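Local coordinates for protein TBC1 domain family member 22A (Homo sapiens, PDB 2QFZ) that probably acts as a GTPase-activating protein for Rab-family GTPases through its TBC domain and forms homodimers, at residues R45-G50 with Y270-D275; P54-T59 with C262-W267. All coordinates share one frame; numbering follows the deposited sequence.

Contact 1: R45-G50 with Y270-D275; sequences RLSWSG and YQSEPD
Trp48 reaches across to Glu273 with its indole, which carries the hydrogen bond of the contact, while Ser272 packs against the backbone beside it. From CB, chi1 of -161° sets CG anti to the backbone N and sends the ring out beside the loop 270-275, although the CA-CB bond itself does not aim at it. CD1 comes first: it lies 4.3 Å from CB of Ser272 and 3.3 Å from OE2 of Glu273. Next along the five-membered ring, NE1 donates to the same OE2 of Glu273 at 2.8 Å. The bond is bent, with 137° at the hydrogen. OE2 sits near the indole plane, at the ring edge, whereas the indole N-H reaches this oxygen from its anti side and tilted out of the carboxylate plane; the two planes stand 79° apart. Glu273 presents its carboxylate by folding at chi2. The ring also meets Tyr330 of helix 319-335 edge-to-face.

Nearer the backbone, CB of Ser47 packs on OG of Ser272 at 3.1 Å. Each hydroxyl bonds a carbonyl four residues back, Ser47 OG that of Leu43 and Ser272 OG that of Asp268; a weak further bond links Ser272 OG to the carbonyl of Arg44. The arrangement joins the type I beta turn Ser47-Gly50 to the loop following helix 260-270 in this all-helical TBC domain.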
loop_
_atom_site.group_PDB
_atom_site.type_symbol
_atom_site.label_atom_id
_atom_site.label_comp_id
_atom_site.label_asym_id
_atom_site.label_seq_id
_atom_site.Cartn_x
_atom_site.Cartn_y
_atom_site.Cartn_z
ATOM N N ARG A 45 -17.834 -2.725 -4.873
ATOM C CA ARG A 45 -18.554 -3.668 -4.006
ATOM C C ARG A 45 -18.056 -5.109 -4.189
ATOM O O ARG A 45 -18.012 -5.881 -3.227
ATOM C CB ARG A 45 -20.068 -3.567 -4.241
ATOM C CG ARG A 45 -20.872 -4.688 -3.638
ATOM N N LEU A 46 -17.666 -5.482 -5.410
ATOM C CA LEU A 46 -17.127 -6.831 -5.625
ATOM C C LEU A 46 -15.668 -6.936 -5.134
ATOM O O LEU A 46 -15.271 -7.934 -4.590
ATOM C CB LEU A 46 -17.185 -7.246 -7.087
ATOM C CG LEU A 46 -18.482 -7.818 -7.649
ATOM C CD1 LEU A 46 -18.172 -8.479 -8.977
ATOM C CD2 LEU A 46 -19.137 -8.796 -6.713
ATOM N N SER A 47 -14.895 -5.894 -5.363
ATOM C CA SER A 47 -13.453 -5.890 -5.046
ATOM C C SER A 47 -13.159 -5.918 -3.522
ATOM O O SER A 47 -12.050 -6.319 -3.073
ATOM C CB SER A 47 -12.828 -4.650 -5.696
ATOM O OG SER A 47 -12.891 -4.735 -7.118
ATOM N N TRP A 48 -14.157 -5.516 -2.725
ATOM C CA TRP A 48 -14.005 -5.383 -1.268
ATOM C C TRP A 48 -13.599 -6.716 -0.712
ATOM O O TRP A 48 -12.755 -6.781 0.142
ATOM C CB TRP A 48 -15.293 -4.879 -0.608
ATOM C CG TRP A 48 -15.107 -4.274 0.790
ATOM C CD1 TRP A 48 -15.037 -2.949 1.104
ATOM C CD2 TRP A 48 -14.957 -4.986 2.018
ATOM N NE1 TRP A 48 -14.854 -2.795 2.443
ATOM C CE2 TRP A 48 -14.801 -4.031 3.033
ATOM C CE3 TRP A 48 -14.914 -6.339 2.358
ATOM C CZ2 TRP A 48 -14.621 -4.378 4.378
ATOM C CZ3 TRP A 48 -14.738 -6.689 3.729
ATOM C CH2 TRP A 48 -14.582 -5.706 4.700
ATOM N N SER A 49 -14.179 -7.784 -1.248
ATOM C CA SER A 49 -13.963 -9.115 -0.761
ATOM C C SER A 49 -12.769 -9.780 -1.418
ATOM O O SER A 49 -12.571 -10.973 -1.253
ATOM C CB SER A 49 -15.256 -9.928 -0.925
ATOM O OG SER A 49 -16.381 -9.267 -0.290
ATOM N N GLY A 50 -11.945 -8.991 -2.129
ATOM C CA GLY A 50 -10.720 -9.491 -2.768
ATOM C C GLY A 50 -10.918 -9.643 -4.273
ATOM O O GLY A 50 -12.013 -9.951 -4.705
ATOM N N TYR A 270 -8.693 -1.529 0.304
ATOM C CA TYR A 270 -8.403 -0.081 0.370
ATOM C C TYR A 270 -8.875 0.689 -0.867
ATOM O O TYR A 270 -9.338 1.827 -0.757
ATOM C CB TYR A 270 -6.927 0.248 0.634
ATOM C CG TYR A 270 -6.426 -0.034 2.042
ATOM C CD1 TYR A 270 -7.271 -0.479 3.041
ATOM C CD2 TYR A 270 -5.093 0.158 2.369
ATOM C CE1 TYR A 270 -6.805 -0.732 4.316
ATOM C CE2 TYR A 270 -4.611 -0.101 3.646
ATOM C CZ TYR A 270 -5.479 -0.547 4.606
ATOM O OH TYR A 270 -5.059 -0.809 5.844
ATOM N N GLN A 271 -8.719 0.097 -2.038
ATOM C CA GLN A 271 -9.108 0.762 -3.293
ATOM C C GLN A 271 -10.639 0.706 -3.556
ATOM O O GLN A 271 -11.132 1.382 -4.425
ATOM C CB GLN A 271 -8.313 0.153 -4.458
ATOM C CG GLN A 271 -7.046 0.912 -4.723
ATOM C CD GLN A 271 -6.045 0.146 -5.476
ATOM O OE1 GLN A 271 -5.957 -1.065 -5.329
ATOM N NE2 GLN A 271 -5.233 0.839 -6.274
ATOM N N SER A 272 -11.357 -0.127 -2.810
ATOM C CA SER A 272 -12.805 -0.277 -2.920
ATOM C C SER A 272 -13.529 0.666 -1.995
ATOM O O SER A 272 -14.689 0.987 -2.217
ATOM C CB SER A 272 -13.206 -1.671 -2.534
ATOM O OG SER A 272 -12.644 -2.608 -3.416
ATOM N N GLU A 273 -12.830 1.084 -0.939
ATOM C CA GLU A 273 -13.390 1.921 0.112
ATOM C C GLU A 273 -13.259 3.386 -0.227
ATOM O O GLU A 273 -12.299 3.804 -0.894
ATOM C CB GLU A 273 -12.684 1.663 1.460
ATOM C CG GLU A 273 -13.194 0.468 2.204
ATOM C CD GLU A 273 -14.545 0.728 2.886
ATOM O OE1 GLU A 273 -14.673 1.725 3.604
ATOM O OE2 GLU A 273 -15.473 -0.075 2.699
ATOM N N PRO A 274 -14.232 4.185 0.226
ATOM C CA PRO A 274 -14.011 5.610 0.161
ATOM C C PRO A 274 -12.888 5.987 1.140
ATOM O O PRO A 274 -12.888 5.539 2.307
ATOM C CB PRO A 274 -15.374 6.205 0.525
ATOM C CG PRO A 274 -16.095 5.174 1.232
ATOM C CD PRO A 274 -15.550 3.844 0.790
ATOM N N ASP A 275 -11.907 6.735 0.629
ATOM C CA ASP A 275 -10.710 7.134 1.380
ATOM C C ASP A 275 -10.036 5.965 2.115
ATOM O O ASP A 275 -9.732 6.074 3.295
ATOM C CB ASP A 275 -11.053 8.249 2.378
ATOM C CG ASP A 275 -11.581 9.505 1.699
ATOM O OD1 ASP A 275 -11.050 9.874 0.632
ATOM O OD2 ASP A 275 -12.529 10.123 2.248
#

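Contact 2: P54-T59 with C262-W267; sequences PVRPMT and CTIRLW
An aliphatic branch lying over a guanidinium face makes this a side-chain contact between two helices, 56-63 and 260-270, at the surface of the domain. The backbones stay well separated, the closest CA atoms, those of Arg56 and Ile264, being 9.7 Å apart, and the long Arg56 side chain spans most of the interval. Arg56 runs out extended through chi1 and chi2, then bends at chi3 (-88°), which turns its flat end against the CG2 methyl of Ile264. CG2 of Ile264 sits 3.3 Å above the guanidinium plane, displaced toward the rim, and comes to 3.4 Å from CZ of Arg56. CD of Arg56, 3.7 Å from CG2 of Ile264, extends the packing onto the aliphatic part.

The charge is met by Asp268, further along helix 260-270, which forms a salt bridge with Arg56 NE and probably helps fix the rotation of the group. Val160 of helix 150-162 touches both Arg56 and Ile264. At the start of helix 56-63, the Val55 carbonyl O accepts from both the backbone N and OG1 of Thr59. Methyl-over-guanidinium packing here links two helices of the TBC fold that are remote in sequence.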
loop_
_atom_site.group_PDB
_atom_site.type_symbol
_atom_site.label_atom_id
_atom_site.label_comp_id
_atom_site.label_asym_id
_atom_site.label_seq_id
_atom_site.Cartn_x
_atom_site.Cartn_y
_atom_site.Cartn_z
ATOM N N PRO A 54 -6.124 -12.855 -12.035
ATOM C CA PRO A 54 -6.239 -12.549 -13.480
ATOM C C PRO A 54 -6.789 -11.157 -13.854
ATOM O O PRO A 54 -6.389 -10.566 -14.867
ATOM C CB PRO A 54 -7.195 -13.658 -13.993
ATOM C CG PRO A 54 -6.920 -14.800 -13.063
ATOM C CD PRO A 54 -6.771 -14.143 -11.717
ATOM N N VAL A 55 -7.689 -10.627 -13.052
ATOM C CA VAL A 55 -8.251 -9.311 -13.321
ATOM C C VAL A 55 -7.751 -8.215 -12.367
ATOM O O VAL A 55 -8.225 -7.068 -12.430
ATOM C CB VAL A 55 -9.801 -9.395 -13.341
ATOM C CG1 VAL A 55 -10.244 -10.221 -14.525
ATOM C CG2 VAL A 55 -10.357 -9.979 -12.027
ATOM N N ARG A 56 -6.770 -8.533 -11.501
ATOM C CA ARG A 56 -6.339 -7.558 -10.507
ATOM C C ARG A 56 -5.648 -6.342 -11.133
ATOM O O ARG A 56 -6.008 -5.237 -10.815
ATOM C CB ARG A 56 -5.510 -8.187 -9.351
ATOM C CG ARG A 56 -5.129 -7.224 -8.286
ATOM C CD ARG A 56 -4.236 -7.874 -7.210
ATOM N NE ARG A 56 -4.996 -8.499 -6.130
ATOM C CZ ARG A 56 -4.817 -9.733 -5.661
ATOM N NH1 ARG A 56 -3.933 -10.546 -6.198
ATOM N NH2 ARG A 56 -5.566 -10.161 -4.654
ATOM N N PRO A 57 -4.687 -6.540 -12.057
ATOM C CA PRO A 57 -4.077 -5.375 -12.672
ATOM C C PRO A 57 -5.062 -4.363 -13.280
ATOM O O PRO A 57 -4.951 -3.172 -12.992
ATOM C CB PRO A 57 -3.163 -5.994 -13.758
ATOM C CG PRO A 57 -2.835 -7.369 -13.150
ATOM C CD PRO A 57 -4.142 -7.791 -12.611
ATOM N N MET A 58 -5.986 -4.794 -14.134
ATOM C CA MET A 58 -6.942 -3.811 -14.717
ATOM C C MET A 58 -7.940 -3.263 -13.667
ATOM O O MET A 58 -8.366 -2.106 -13.752
ATOM C CB MET A 58 -7.700 -4.453 -15.879
ATOM C CG MET A 58 -8.720 -3.552 -16.610
ATOM S SD MET A 58 -8.128 -1.934 -17.208
ATOM C CE MET A 58 -6.848 -2.443 -18.384
ATOM N N THR A 59 -8.388 -4.115 -12.731
ATOM C CA THR A 59 -9.261 -3.640 -11.646
ATOM C C THR A 59 -8.592 -2.508 -10.830
ATOM O O THR A 59 -9.176 -1.442 -10.669
ATOM C CB THR A 59 -9.755 -4.788 -10.752
ATOM O OG1 THR A 59 -10.420 -5.770 -11.546
ATOM C CG2 THR A 59 -10.748 -4.291 -9.679
ATOM N N CYS A 262 0.030 -10.373 1.682
ATOM C CA CYS A 262 -1.032 -9.808 2.503
ATOM C C CYS A 262 -1.347 -8.340 2.156
ATOM O O CYS A 262 -2.501 -7.929 2.193
ATOM C CB CYS A 262 -0.667 -9.959 3.989
ATOM S SG CYS A 262 -0.628 -11.692 4.460
ATOM N N THR A 263 -0.319 -7.556 1.880
ATOM C CA THR A 263 -0.491 -6.119 1.555
ATOM C C THR A 263 -1.330 -6.036 0.231
ATOM O O THR A 263 -2.242 -5.231 0.102
ATOM C CB THR A 263 0.881 -5.419 1.394
ATOM O OG1 THR A 263 1.581 -5.361 2.662
ATOM C CG2 THR A 263 0.756 -3.960 0.773
ATOM N N ILE A 264 -1.051 -6.929 -0.713
ATOM C CA ILE A 264 -1.755 -6.910 -1.998
ATOM C C ILE A 264 -3.241 -7.139 -1.754
ATOM O O ILE A 264 -4.081 -6.407 -2.240
ATOM C CB ILE A 264 -1.113 -7.923 -3.038
ATOM C CG1 ILE A 264 0.206 -7.367 -3.488
ATOM C CG2 ILE A 264 -2.090 -8.197 -4.217
ATOM C CD1 ILE A 264 1.145 -8.336 -4.284
ATOM N N ARG A 265 -3.580 -8.129 -0.932
ATOM C CA ARG A 265 -4.963 -8.376 -0.615
ATOM C C ARG A 265 -5.693 -7.201 0.108
ATOM O O ARG A 265 -6.816 -6.785 -0.266
ATOM C CB ARG A 265 -5.063 -9.685 0.166
ATOM C CG ARG A 265 -6.428 -10.045 0.645
ATOM C CD ARG A 265 -7.515 -10.054 -0.453
ATOM N NE ARG A 265 -8.786 -10.222 0.190
ATOM C CZ ARG A 265 -9.571 -9.247 0.616
ATOM N NH1 ARG A 265 -9.290 -7.961 0.400
ATOM N NH2 ARG A 265 -10.692 -9.565 1.252
ATOM N N LEU A 266 -5.047 -6.705 1.149
ATOM C CA LEU A 266 -5.424 -5.516 1.872
ATOM C C LEU A 266 -5.702 -4.337 0.925
ATOM O O LEU A 266 -6.729 -3.640 1.077
ATOM C CB LEU A 266 -4.295 -5.170 2.846
ATOM C CG LEU A 266 -4.553 -4.545 4.228
ATOM C CD1 LEU A 266 -5.357 -5.439 5.158
ATOM C CD2 LEU A 266 -3.166 -4.150 4.899
ATOM N N TRP A 267 -4.838 -4.133 -0.080
ATOM C CA TRP A 267 -5.024 -2.969 -0.982
ATOM C C TRP A 267 -6.205 -3.138 -1.949
ATOM O O TRP A 267 -6.714 -2.120 -2.409
ATOM C CB TRP A 267 -3.725 -2.553 -1.717
ATOM C CG TRP A 267 -2.677 -1.925 -0.826
ATOM C CD1 TRP A 267 -2.616 -1.950 0.537
ATOM C CD2 TRP A 267 -1.518 -1.220 -1.255
ATOM N NE1 TRP A 267 -1.483 -1.286 0.978
ATOM C CE2 TRP A 267 -0.802 -0.836 -0.113
ATOM C CE3 TRP A 267 -1.033 -0.837 -2.508
ATOM C CZ2 TRP A 267 0.376 -0.105 -0.189
ATOM C CZ3 TRP A 267 0.141 -0.122 -2.574
ATOM C CH2 TRP A 267 0.834 0.221 -1.448
#

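In the fold
Contacts 1 and 2 have centres about 10 Å apart, on the same side of the chain's centre. Contact 2 is nested within the loop closed by contact 1: helices 40-47 and 56-63 follow each other, and both reach helix 260-270 or the loop just after it. The contacts also touch directly, with Ser47 OG 3.4 Å from CG2 of Thr59 and the guanidinium of Arg265 packed against Ser49 and Gly50. Together they bring the early helices of the chain against a late part of the helical TBC domain, which thus joins sequence-distant helices at neighbouring points by different means.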